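Long-range contact in chitin-binding domain 3 protein (Micromonospora aurantiaca ATCC 27029, PDB 5OPF), which is a copper-dependent lytic polysaccharide monooxygenase that probably cleaves crystalline polysaccharides such as cellulose or chitin by oxidation: residues E135-T143 with I157-R166. Numbering follows the deposited sequence.
Sequences ELVGQIGNT and IQIPANAPGR
Glu135 OE1 accepts two hydrogen bonds from Arg166, 2.8 Å from NH2 and 3.0 Å from NH1. This salt bridge closes one end of the contact between strand 134-140 of one sheet and strand 154-162 of the other, in the beta-sandwich core common to lytic polysaccharide monooxygenases. Both nitrogens lie on one face of the carboxylate plane, and OE1 sits near the guanidinium plane. The Glu135 side chain is extended, with CG anti to N (chi1 -180°), which carries the carboxylate out to the arginine. Arg166 NH1 also bonds Pro164 O within the type II turn, while NE and NH2 bond Thr118 O and Val117 O, respectively, on strand 110-118, which pairs with strand 134-140. Ala163 CB lies over one face of the guanidinium, toward its rim. A leucine in place of Arg166 would probably leave the Glu135 carboxylate without its counter-charge and Pro164 O without this donor.

Strands 135-140 and 157-162 run roughly antiparallel, yet only one direct backbone bond joins them, Asn162 N to Val137 O at 3.1 Å. Val137 and Gly138 form a classic beta bulge opposite Val115. Next to it, a water accepts from Gln139 N and donates to Pro160 O. Val137 CG2 packs on Ala161 CB. Further along, Ile140 crosses Ile159 at about a right angle and meets Ile157 tip to tip. Thr143 CG2 ends the row, 3.7 Å from Ile157 CD1.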
# COMPACT_ATOMS: atom_id res chain seq x y z
N GLU A 135 8.65 2.38 11.14
CA GLU A 135 8.98 3.70 11.66
C GLU A 135 8.23 4.74 10.83
O GLU A 135 8.19 4.67 9.60
CB GLU A 135 10.49 3.94 11.52
CG GLU A 135 10.95 5.29 12.03
CD GLU A 135 12.42 5.54 11.80
OE1 GLU A 135 13.11 4.70 11.19
OE2 GLU A 135 12.91 6.60 12.27
N LEU A 136 7.64 5.73 11.51
CA LEU A 136 7.00 6.84 10.80
C LEU A 136 8.06 7.74 10.17
O LEU A 136 8.91 8.30 10.88
CB LEU A 136 6.15 7.66 11.78
CG LEU A 136 5.34 8.82 11.18
CD1 LEU A 136 4.22 8.34 10.28
CD2 LEU A 136 4.80 9.70 12.30
N VAL A 137 8.01 7.90 8.84
CA VAL A 137 9.05 8.63 8.11
C VAL A 137 8.50 9.74 7.21
O VAL A 137 9.29 10.49 6.63
CB VAL A 137 9.95 7.68 7.29
CG1 VAL A 137 10.73 6.75 8.21
CG2 VAL A 137 9.15 6.89 6.27
N GLY A 138 7.18 9.86 7.08
CA GLY A 138 6.58 11.00 6.41
C GLY A 138 5.14 11.13 6.83
O GLY A 138 4.52 10.16 7.26
N GLN A 139 4.61 12.35 6.75
CA GLN A 139 3.23 12.58 7.19
C GLN A 139 2.76 13.92 6.66
O GLN A 139 3.48 14.92 6.74
CB GLN A 139 3.13 12.58 8.72
CG GLN A 139 1.71 12.75 9.28
CD GLN A 139 1.62 12.51 10.79
OE1 GLN A 139 0.68 11.87 11.27
NE2 GLN A 139 2.59 13.04 11.55
N ILE A 140 1.53 13.94 6.12
CA ILE A 140 0.82 15.18 5.87
C ILE A 140 -0.43 15.19 6.75
O ILE A 140 -0.98 14.14 7.09
CB ILE A 140 0.44 15.41 4.38
CG1 ILE A 140 -0.54 14.35 3.88
CG2 ILE A 140 1.70 15.48 3.52
CD1 ILE A 140 -1.02 14.58 2.46
N GLY A 141 -0.84 16.39 7.13
CA GLY A 141 -2.05 16.60 7.90
C GLY A 141 -3.26 16.84 7.03
O GLY A 141 -3.36 16.32 5.92
N ASN A 142 -4.19 17.65 7.54
CA ASN A 142 -5.46 17.83 6.87
C ASN A 142 -5.23 18.54 5.55
O ASN A 142 -4.72 19.66 5.50
CB ASN A 142 -6.45 18.59 7.74
CG ASN A 142 -7.85 18.51 7.19
OD1 ASN A 142 -8.11 19.00 6.09
ND2 ASN A 142 -8.74 17.82 7.90
N THR A 143 -5.61 17.87 4.46
CA THR A 143 -5.32 18.32 3.10
C THR A 143 -6.57 18.12 2.26
O THR A 143 -6.80 17.05 1.69
CB THR A 143 -4.13 17.55 2.52
OG1 THR A 143 -3.04 17.57 3.45
CG2 THR A 143 -3.67 18.19 1.22
N ILE A 157 -1.29 13.57 -4.84
CA ILE A 157 -0.40 14.36 -4.01
C ILE A 157 0.86 13.55 -3.72
O ILE A 157 0.82 12.31 -3.66
CB ILE A 157 -1.12 14.82 -2.72
CG1 ILE A 157 -0.32 15.95 -2.06
CG2 ILE A 157 -1.38 13.65 -1.77
CD1 ILE A 157 -1.13 16.75 -1.06
N GLN A 158 1.97 14.25 -3.54
CA GLN A 158 3.24 13.62 -3.20
C GLN A 158 3.56 13.88 -1.73
O GLN A 158 3.52 15.02 -1.28
CB GLN A 158 4.38 14.18 -4.06
CG GLN A 158 4.20 13.99 -5.57
CD GLN A 158 4.76 12.68 -6.11
OE1 GLN A 158 5.28 11.85 -5.36
NE2 GLN A 158 4.65 12.49 -7.41
N ILE A 159 3.90 12.82 -1.00
CA ILE A 159 4.26 12.90 0.42
C ILE A 159 5.75 12.63 0.55
O ILE A 159 6.20 11.51 0.27
CB ILE A 159 3.47 11.91 1.28
CG1 ILE A 159 1.95 12.10 1.12
CG2 ILE A 159 3.87 12.04 2.73
CD1 ILE A 159 1.26 11.03 0.35
N PRO A 160 6.55 13.60 0.98
CA PRO A 160 7.97 13.34 1.22
C PRO A 160 8.17 12.35 2.35
O PRO A 160 7.44 12.35 3.34
CB PRO A 160 8.54 14.72 1.59
CG PRO A 160 7.53 15.69 1.09
CD PRO A 160 6.20 15.01 1.21
N ALA A 161 9.20 11.52 2.21
CA ALA A 161 9.53 10.52 3.21
C ALA A 161 11.04 10.39 3.28
O ALA A 161 11.72 10.47 2.25
CB ALA A 161 8.90 9.16 2.85
N ASN A 162 11.57 10.21 4.48
CA ASN A 162 13.02 10.07 4.66
C ASN A 162 13.26 8.89 5.58
O ASN A 162 12.90 8.94 6.77
CB ASN A 162 13.66 11.33 5.24
CG ASN A 162 15.16 11.18 5.41
OD1 ASN A 162 15.76 10.28 4.83
ND2 ASN A 162 15.77 12.06 6.20
N ALA A 163 13.85 7.83 5.04
CA ALA A 163 14.11 6.59 5.77
C ALA A 163 15.61 6.37 5.84
O ALA A 163 16.18 5.61 5.04
CB ALA A 163 13.38 5.42 5.10
N PRO A 164 16.29 7.00 6.81
CA PRO A 164 17.75 6.89 6.87
C PRO A 164 18.20 5.48 7.18
O PRO A 164 17.56 4.74 7.93
CB PRO A 164 18.12 7.84 8.02
CG PRO A 164 16.94 8.69 8.25
CD PRO A 164 15.76 7.90 7.84
N GLY A 165 19.34 5.13 6.61
CA GLY A 165 20.02 3.90 6.93
C GLY A 165 19.50 2.67 6.22
O GLY A 165 20.14 1.61 6.32
N ARG A 166 18.40 2.75 5.48
CA ARG A 166 17.87 1.58 4.80
C ARG A 166 18.68 1.25 3.56
O ARG A 166 19.03 2.14 2.77
CB ARG A 166 16.43 1.83 4.38
CG ARG A 166 15.36 1.55 5.43
CD ARG A 166 15.50 2.42 6.65
NE ARG A 166 14.31 2.28 7.47
CZ ARG A 166 13.98 3.10 8.46
NH1 ARG A 166 14.76 4.11 8.78
NH2 ARG A 166 12.85 2.89 9.13
O HOH W 1 6.53 14.08 5.28